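Local coordinates for CRISPR-associated endonuclease Cas9 (Campylobacter jejuni subsp. jejuni serotype O:2, PDB 5X2H), which cleaves foreign DNA as an RNA-guided endonuclease with two nuclease domains, as part of bacterial CRISPR adaptive immunity, at residues A[651-656]-A[721-726]; A[713-718]-A[766-771]. One frame throughout, in Å; residues are numbered along the deposited sequence.

Contacts 1 and 2 are neighbours beside the bound DNA, with centres about 14 Å apart. Residues 651-656 belong to the wedge domain and 766-771 to the PI-CTD domain. The segments of the two contacts alternate along the chain. The loop that joins strands 713-714 and 727-728 supplies part of both. The two contacts also touch: Lys-724 N lies 2.6 Å from Ser-718 OG, probably as a hydrogen bond, and Trp-726 CB packs 3.2 Å from Ala-714 O. Both reach nucleotide DA5 of chain D. Contact 1 holds its phosphate, and contact 2 meets N7 of its base. Neither lies near the predicted metal site of the RuvC-like domain, which includes Asp-14.

Contact 1. Residues A[651-656]-A[721-726]; sequences QSYGGK and GEIKDW. With nucleotides of chain D.
Ser-652 sits beside Gly-721 and Tyr-653 beside Glu-722, with CA atoms 5.1 and 4.7 Å apart, where the end of helix 650-653 meets the loop between strands 713-714 and 727-728. The backbones pack closely here. Glu-722 CA points its hydrogen at Tyr-653 O, a CH...O contact of 3.3 Å with an angle of 159° at the hydrogen. Gly-654 leaves the helix with positive phi, and its CA comes within 3.4 Å of Gly-721 O. Glycine fits this turn, since the backbone angles and the nearby carbonyl leave little room for a CB.

The side-chain contact is between Tyr-653 and Ile-723, which cross obliquely. The terminal methyl CD1 of Ile-723 lies over one face of the tyrosine ring, displaced toward its rim. It makes a CH-pi contact, with CD1 4.0 Å from the ring centroid of Tyr-653 and 25° off the normal. Its closest ring atom is Tyr-653 CG, 3.7 Å from Ile-723 CD1. Both side chains also pack on Ala-662 of helix 655-665, and the Tyr-653 ring meets that of Phe-649.

The polar ends turn to the DNA. Tyr-653 OH donates a short hydrogen bond, 2.5 Å, to OP1 of DA5 of chain D, which lies at the ring edge and in its plane. Ser-652 OG is anti to its backbone N (chi1 176°), which turns it toward DC6 of chain D, where it donates a 3.1 Å bond to OP2.

Two successive phosphates are therefore held by neutral hydroxyls from adjacent residues. Bonds to phosphate oxygens do not depend on the bases, so they probably follow the DNA backbone rather than its sequence. The isoleucine methyl lies on the face of the ring, which probably limits its rotation while the hydroxyl meets the phosphate.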
loop_
_atom_site.group_PDB
_atom_site.type_symbol
_atom_site.label_atom_id
_atom_site.label_comp_id
_atom_site.label_asym_id
_atom_site.label_seq_id
_atom_site.Cartn_x
_atom_site.Cartn_y
_atom_site.Cartn_z
ATOM N N GLN A 651 -9.484 21.439 31.579
ATOM C CA GLN A 651 -8.444 22.254 32.202
ATOM C C GLN A 651 -7.774 23.176 31.190
ATOM O O GLN A 651 -7.521 24.349 31.484
ATOM C CB GLN A 651 -7.405 21.361 32.882
ATOM C CG GLN A 651 -6.177 22.122 33.363
ATOM C CD GLN A 651 -5.475 21.440 34.520
ATOM O OE1 GLN A 651 -4.825 20.409 34.348
ATOM N NE2 GLN A 651 -5.599 22.019 35.709
ATOM N N SER A 652 -7.488 22.672 29.992
ATOM C CA SER A 652 -6.746 23.469 29.020
ATOM C C SER A 652 -7.622 24.518 28.345
ATOM O O SER A 652 -7.162 25.635 28.082
ATOM C CB SER A 652 -6.108 22.554 27.975
ATOM O OG SER A 652 -5.450 23.308 26.976
ATOM N N TYR A 653 -8.880 24.188 28.060
ATOM C CA TYR A 653 -9.733 25.065 27.269
ATOM C C TYR A 653 -10.671 25.929 28.102
ATOM O O TYR A 653 -11.130 26.968 27.607
ATOM C CB TYR A 653 -10.561 24.241 26.268
ATOM C CG TYR A 653 -9.758 23.653 25.124
ATOM C CD1 TYR A 653 -8.438 24.034 24.907
ATOM C CD2 TYR A 653 -10.324 22.724 24.256
ATOM C CE1 TYR A 653 -7.706 23.503 23.864
ATOM C CE2 TYR A 653 -9.597 22.188 23.210
ATOM C CZ TYR A 653 -8.289 22.583 23.019
ATOM O OH TYR A 653 -7.559 22.055 21.978
ATOM N N GLY A 654 -10.966 25.535 29.341
ATOM C CA GLY A 654 -11.876 26.296 30.176
ATOM C C GLY A 654 -13.236 25.646 30.349
ATOM O O GLY A 654 -14.270 26.280 30.112
ATOM N N GLY A 655 -13.248 24.377 30.755
ATOM C CA GLY A 655 -14.485 23.671 31.023
ATOM C C GLY A 655 -15.332 23.433 29.782
ATOM O O GLY A 655 -14.846 23.393 28.645
ATOM N N LYS A 656 -16.637 23.268 30.029
ATOM C CA LYS A 656 -17.582 23.010 28.945
ATOM C C LYS A 656 -17.628 24.173 27.964
ATOM O O LYS A 656 -17.741 23.967 26.748
ATOM C CB LYS A 656 -18.981 22.751 29.507
ATOM C CG LYS A 656 -19.201 21.375 30.112
ATOM C CD LYS A 656 -20.627 21.254 30.652
ATOM C CE LYS A 656 -20.795 20.065 31.592
ATOM N NZ LYS A 656 -20.769 18.757 30.880
ATOM N N GLY A 721 -5.692 29.337 30.618
ATOM C CA GLY A 721 -6.684 28.279 30.639
ATOM C C GLY A 721 -8.008 28.595 29.975
ATOM O O GLY A 721 -9.060 28.174 30.465
ATOM N N GLU A 722 -7.978 29.315 28.855
ATOM C CA GLU A 722 -9.197 29.633 28.125
ATOM C C GLU A 722 -8.851 29.840 26.654
ATOM O O GLU A 722 -7.688 29.753 26.252
ATOM C CB GLU A 722 -9.891 30.854 28.737
ATOM C CG GLU A 722 -8.997 32.067 28.889
ATOM C CD GLU A 722 -9.563 33.081 29.864
ATOM O OE1 GLU A 722 -9.571 32.798 31.082
ATOM O OE2 GLU A 722 -10.011 34.156 29.411
ATOM N N ILE A 723 -9.873 30.106 25.845
ATOM C CA ILE A 723 -9.718 30.269 24.402
ATOM C C ILE A 723 -10.221 31.654 24.024
ATOM O O ILE A 723 -11.422 31.938 24.129
ATOM C CB ILE A 723 -10.462 29.185 23.613
ATOM C CG1 ILE A 723 -9.991 27.793 24.042
ATOM C CG2 ILE A 723 -10.253 29.379 22.113
ATOM C CD1 ILE A 723 -10.639 26.674 23.267
ATOM N N LYS A 724 -9.309 32.513 23.577
ATOM C CA LYS A 724 -9.682 33.837 23.106
ATOM C C LYS A 724 -10.354 33.741 21.739
ATOM O O LYS A 724 -10.072 32.835 20.951
ATOM C CB LYS A 724 -8.442 34.731 23.031
ATOM C CG LYS A 724 -8.719 36.220 22.878
ATOM C CD LYS A 724 -7.414 37.008 22.827
ATOM C CE LYS A 724 -7.655 38.499 22.671
ATOM N NZ LYS A 724 -8.284 39.088 23.880
ATOM N N ASP A 725 -11.267 34.676 21.469
ATOM C CA ASP A 725 -11.917 34.740 20.165
ATOM C C ASP A 725 -10.882 34.811 19.052
ATOM O O ASP A 725 -9.892 35.544 19.148
ATOM C CB ASP A 725 -12.831 35.967 20.075
ATOM C CG ASP A 725 -14.095 35.829 20.897
ATOM O OD1 ASP A 725 -14.315 34.755 21.487
ATOM O OD2 ASP A 725 -14.876 36.804 20.950
ATOM N N TRP A 726 -11.108 34.047 17.988
ATOM C CA TRP A 726 -10.282 34.208 16.803
ATOM C C TRP A 726 -10.777 35.399 15.987
ATOM O O TRP A 726 -11.873 35.921 16.207
ATOM C CB TRP A 726 -10.270 32.929 15.966
ATOM C CG TRP A 726 -9.420 31.848 16.571
ATOM C CD1 TRP A 726 -8.908 31.820 17.840
ATOM C CD2 TRP A 726 -8.974 30.645 15.935
ATOM N NE1 TRP A 726 -8.179 30.670 18.032
ATOM C CE2 TRP A 726 -8.204 29.933 16.878
ATOM C CE3 TRP A 726 -9.154 30.098 14.660
ATOM C CZ2 TRP A 726 -7.613 28.706 16.585
ATOM C CZ3 TRP A 726 -8.568 28.880 14.373
ATOM C CH2 TRP A 726 -7.808 28.197 15.330
ATOM P P DA D 5 -4.005 23.215 22.119
ATOM O OP1 DA D 5 -5.046 22.285 21.616
ATOM O OP2 DA D 5 -4.189 24.673 21.973
ATOM O "O5'" DA D 5 -3.758 22.888 23.660
ATOM C "C5'" DA D 5 -3.586 21.535 24.061
ATOM C "C4'" DA D 5 -2.366 21.381 24.948
ATOM O "O4'" DA D 5 -1.166 21.518 24.155
ATOM C "C3'" DA D 5 -2.259 22.405 26.082
ATOM O "O3'" DA D 5 -2.152 21.730 27.315
ATOM C "C2'" DA D 5 -0.987 23.203 25.756
ATOM C "C1'" DA D 5 -0.201 22.225 24.897
ATOM N N9 DA D 5 0.709 22.868 23.952
ATOM C C8 DA D 5 0.372 23.726 22.941
ATOM N N7 DA D 5 1.396 24.140 22.236
ATOM C C5 DA D 5 2.479 23.507 22.818
ATOM C C6 DA D 5 3.856 23.533 22.528
ATOM N N6 DA D 5 4.383 24.257 21.535
ATOM N N1 DA D 5 4.673 22.789 23.304
ATOM C C2 DA D 5 4.140 22.074 24.302
ATOM N N3 DA D 5 2.860 21.965 24.665
ATOM C C4 DA D 5 2.075 22.718 23.876
ATOM P P DC D 6 -2.157 22.552 28.693
ATOM O OP1 DC D 6 -2.759 21.659 29.709
ATOM O OP2 DC D 6 -2.746 23.887 28.443
ATOM O "O5'" DC D 6 -0.604 22.732 29.025
ATOM C "C5'" DC D 6 0.215 21.581 29.183
ATOM C "C4'" DC D 6 1.678 21.962 29.304
ATOM O "O4'" DC D 6 2.143 22.516 28.048
ATOM C "C3'" DC D 6 1.993 23.009 30.381
ATOM O "O3'" DC D 6 3.031 22.534 31.226
ATOM C "C2'" DC D 6 2.439 24.234 29.579
ATOM C "C1'" DC D 6 3.001 23.591 28.325
ATOM N N1 DC D 6 3.018 24.499 27.149
ATOM C C2 DC D 6 4.215 24.709 26.455
ATOM O O2 DC D 6 5.241 24.126 26.830
ATOM N N3 DC D 6 4.214 25.542 25.385
ATOM C C4 DC D 6 3.086 26.149 25.012
ATOM N N4 DC D 6 3.136 26.961 23.952
ATOM C C5 DC D 6 1.858 25.954 25.711
ATOM C C6 DC D 6 1.870 25.127 26.763
#

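Contact 2. Residues A[713-718]-A[766-771]; sequences KAVARS and STVSLI. With nucleotides of chain C; nucleotides of chain D.
Val-715 and Val-768 make the apolar part of this contact. The two side chains run alongside each other, pointing opposite ways, and touch by one methyl each, with Val-715 CG1 3.7 Å from Val-768 CG2. The same methyl of Val-768 meets the start of the arginine side chain, where Arg-717 CG is also 3.7 Å from Val-768 CG2. Val-768 has positive phi (49°). With Ser-769 it faces Thr-764 in a G1 beta bulge, at the start of strand 769-773. Phe-763 and Trp-726 also pack on Val-715.

The polar links between the segments pass through water. Water 1 lies in the guanidinium plane, at its edge. It accepts from Arg-717 NE at 2.5 Å and donates to Thr-767 O at 3.0 Å. Water 2 accepts from Ser-718 N at 2.5 Å and donates a longer bond, 3.2 Å, to Ser-766 O. Within 766-771, Thr-767 OG1 and Ser-769 OG share a hydrogen bond.

Toward the DNA, Arg-717 meets a cytosine amino group by face packing, while Ser-766 makes a hydrogen bond to an adenine. The guanidinium of Arg-717 lies between protein and base. Thr-767 CA is over one face, near the rim. Over the centre of the opposite face is the amino group of the cytosine, with N4 of DC1 of chain C 3.2 Å from Arg-717 CZ. Ser-766 OG sits between its backbone N and carbonyl carbon (chi1 58°), which turns it toward the adenine, and it donates to N7 of DA5 of chain D at 2.6 Å.

N7 of adenine lies in the major groove, and the bond from Ser-766 is consistent with direct recognition of a purine in the PAM duplex. The bonds of Arg-717 NE to water 1 and of that water to Thr-767 O tie the guanidinium to the backbone carbonyl of Thr-767, just before the bulge.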
loop_
_atom_site.group_PDB
_atom_site.type_symbol
_atom_site.label_atom_id
_atom_site.label_comp_id
_atom_site.label_asym_id
_atom_site.label_seq_id
_atom_site.Cartn_x
_atom_site.Cartn_y
_atom_site.Cartn_z
ATOM N N LYS A 713 -11.151 32.527 10.026
ATOM C CA LYS A 713 -10.792 33.189 11.272
ATOM C C LYS A 713 -9.326 32.928 11.577
ATOM O O LYS A 713 -8.885 31.773 11.580
ATOM C CB LYS A 713 -11.676 32.713 12.426
ATOM C CG LYS A 713 -13.114 33.196 12.328
ATOM C CD LYS A 713 -13.898 32.863 13.584
ATOM C CE LYS A 713 -15.292 33.473 13.546
ATOM N NZ LYS A 713 -16.037 33.223 14.814
ATOM N N ALA A 714 -8.580 34.000 11.825
ATOM C CA ALA A 714 -7.163 33.893 12.138
ATOM C C ALA A 714 -6.959 33.655 13.628
ATOM O O ALA A 714 -7.720 34.144 14.468
ATOM C CB ALA A 714 -6.416 35.156 11.705
ATOM N N VAL A 715 -5.906 32.904 13.949
ATOM C CA VAL A 715 -5.635 32.534 15.331
ATOM C C VAL A 715 -5.221 33.760 16.132
ATOM O O VAL A 715 -4.436 34.599 15.668
ATOM C CB VAL A 715 -4.550 31.445 15.393
ATOM C CG1 VAL A 715 -4.257 31.065 16.843
ATOM C CG2 VAL A 715 -4.979 30.223 14.591
ATOM N N ALA A 716 -5.757 33.869 17.344
ATOM C CA ALA A 716 -5.341 34.869 18.315
ATOM C C ALA A 716 -4.792 34.157 19.540
ATOM O O ALA A 716 -5.314 33.114 19.946
ATOM C CB ALA A 716 -6.504 35.783 18.711
ATOM N N ARG A 717 -3.730 34.710 20.122
ATOM C CA ARG A 717 -3.144 34.099 21.306
ATOM C C ARG A 717 -4.121 34.155 22.473
ATOM O O ARG A 717 -4.951 35.062 22.577
ATOM C CB ARG A 717 -1.838 34.794 21.677
ATOM C CG ARG A 717 -0.625 34.224 20.974
ATOM C CD ARG A 717 0.630 34.889 21.477
ATOM N NE ARG A 717 1.812 34.053 21.302
ATOM C CZ ARG A 717 2.156 33.067 22.125
ATOM N NH1 ARG A 717 1.404 32.778 23.178
ATOM N NH2 ARG A 717 3.259 32.370 21.896
ATOM N N SER A 718 -4.020 33.169 23.358
ATOM C CA SER A 718 -4.968 33.006 24.447
ATOM C C SER A 718 -4.278 33.128 25.798
ATOM O O SER A 718 -3.056 32.998 25.917
ATOM C CB SER A 718 -5.679 31.649 24.366
ATOM O OG SER A 718 -6.811 31.720 23.524
ATOM N N SER A 766 -0.966 27.238 18.732
ATOM C CA SER A 766 -0.971 27.695 20.118
ATOM C C SER A 766 -0.119 28.946 20.303
ATOM O O SER A 766 -0.470 29.816 21.109
ATOM C CB SER A 766 -0.498 26.577 21.044
ATOM O OG SER A 766 0.798 26.128 20.695
ATOM N N THR A 767 0.987 29.070 19.570
ATOM C CA THR A 767 1.862 30.230 19.699
ATOM C C THR A 767 1.866 31.132 18.471
ATOM O O THR A 767 2.656 32.082 18.431
ATOM C CB THR A 767 3.300 29.791 20.011
ATOM O OG1 THR A 767 3.777 28.906 18.991
ATOM C CG2 THR A 767 3.363 29.101 21.373
ATOM N N VAL A 768 1.008 30.868 17.479
ATOM C CA VAL A 768 0.872 31.694 16.280
ATOM C C VAL A 768 2.253 31.961 15.691
ATOM O O VAL A 768 2.607 33.109 15.399
ATOM C CB VAL A 768 0.127 33.010 16.590
ATOM C CG1 VAL A 768 -0.407 33.653 15.312
ATOM C CG2 VAL A 768 -1.015 32.759 17.569
ATOM N N SER A 769 3.048 30.905 15.527
ATOM C CA SER A 769 4.442 31.047 15.139
ATOM C C SER A 769 4.785 30.023 14.066
ATOM O O SER A 769 4.021 29.094 13.790
ATOM C CB SER A 769 5.373 30.881 16.344
ATOM O OG SER A 769 5.181 29.613 16.946
ATOM N N LEU A 770 5.959 30.200 13.469
ATOM C CA LEU A 770 6.422 29.364 12.375
ATOM C C LEU A 770 7.594 28.496 12.809
ATOM O O LEU A 770 8.366 28.857 13.703
ATOM C CB LEU A 770 6.858 30.205 11.174
ATOM C CG LEU A 770 5.842 31.093 10.463
ATOM C CD1 LEU A 770 6.541 31.908 9.380
ATOM C CD2 LEU A 770 4.696 30.287 9.876
ATOM N N ILE A 771 7.712 27.346 12.154
ATOM C CA ILE A 771 8.924 26.541 12.149
ATOM C C ILE A 771 9.475 26.595 10.732
ATOM O O ILE A 771 8.753 26.298 9.771
ATOM C CB ILE A 771 8.653 25.093 12.584
ATOM C CG1 ILE A 771 8.251 25.035 14.063
ATOM C CG2 ILE A 771 9.864 24.213 12.295
ATOM C CD1 ILE A 771 7.791 23.645 14.522
ATOM O "O5'" DC C 1 6.279 40.083 17.842
ATOM C "C5'" DC C 1 6.149 39.256 18.986
ATOM C "C4'" DC C 1 7.499 38.716 19.416
ATOM O "O4'" DC C 1 7.415 38.240 20.784
ATOM C "C3'" DC C 1 8.016 37.533 18.610
ATOM O "O3'" DC C 1 9.442 37.521 18.654
ATOM C "C2'" DC C 1 7.417 36.355 19.370
ATOM C "C1'" DC C 1 7.546 36.833 20.815
ATOM N N1 DC C 1 6.499 36.293 21.724
ATOM C C2 DC C 1 6.852 35.379 22.721
ATOM O O2 DC C 1 8.032 35.029 22.823
ATOM N N3 DC C 1 5.887 34.903 23.550
ATOM C C4 DC C 1 4.623 35.307 23.406
ATOM N N4 DC C 1 3.708 34.809 24.244
ATOM C C5 DC C 1 4.244 36.240 22.395
ATOM C C6 DC C 1 5.204 36.704 21.585
ATOM P P DT C 2 10.285 36.319 18.000
ATOM O OP1 DT C 2 11.626 36.853 17.672
ATOM O OP2 DT C 2 9.463 35.684 16.944
ATOM O "O5'" DT C 2 10.443 35.274 19.196
ATOM C "C5'" DT C 2 11.147 34.063 18.990
ATOM C "C4'" DT C 2 11.824 33.624 20.271
ATOM O "O4'" DT C 2 10.844 33.562 21.338
ATOM C "C3'" DT C 2 12.455 32.244 20.225
ATOM O "O3'" DT C 2 13.545 32.197 21.123
ATOM C "C2'" DT C 2 11.309 31.352 20.686
ATOM C "C1'" DT C 2 10.673 32.224 21.761
ATOM N N1 DT C 2 9.215 31.982 21.955
ATOM C C2 DT C 2 8.791 31.226 23.026
ATOM O O2 DT C 2 9.549 30.723 23.835
ATOM N N3 DT C 2 7.435 31.074 23.115
ATOM C C4 DT C 2 6.480 31.592 22.260
ATOM O O4 DT C 2 5.281 31.403 22.426
ATOM C C5 DT C 2 6.993 32.377 21.160
ATOM C C7 DT C 2 6.051 32.991 20.165
ATOM C C6 DT C 2 8.321 32.533 21.065
ATOM P P DA D 5 -4.005 23.215 22.119
ATOM O OP1 DA D 5 -5.046 22.285 21.616
ATOM O OP2 DA D 5 -4.189 24.673 21.973
ATOM O "O5'" DA D 5 -3.758 22.888 23.660
ATOM C "C5'" DA D 5 -3.586 21.535 24.061
ATOM C "C4'" DA D 5 -2.366 21.381 24.948
ATOM O "O4'" DA D 5 -1.166 21.518 24.155
ATOM C "C3'" DA D 5 -2.259 22.405 26.082
ATOM O "O3'" DA D 5 -2.152 21.730 27.315
ATOM C "C2'" DA D 5 -0.987 23.203 25.756
ATOM C "C1'" DA D 5 -0.201 22.225 24.897
ATOM N N9 DA D 5 0.709 22.868 23.952
ATOM C C8 DA D 5 0.372 23.726 22.941
ATOM N N7 DA D 5 1.396 24.140 22.236
ATOM C C5 DA D 5 2.479 23.507 22.818
ATOM C C6 DA D 5 3.856 23.533 22.528
ATOM N N6 DA D 5 4.383 24.257 21.535
ATOM N N1 DA D 5 4.673 22.789 23.304
ATOM C C2 DA D 5 4.140 22.074 24.302
ATOM N N3 DA D 5 2.860 21.965 24.665
ATOM C C4 DA D 5 2.075 22.718 23.876
HETATM O O HOH W 1 2.923 35.004 19.223
HETATM O O HOH W 2 -2.315 31.320 23.215
#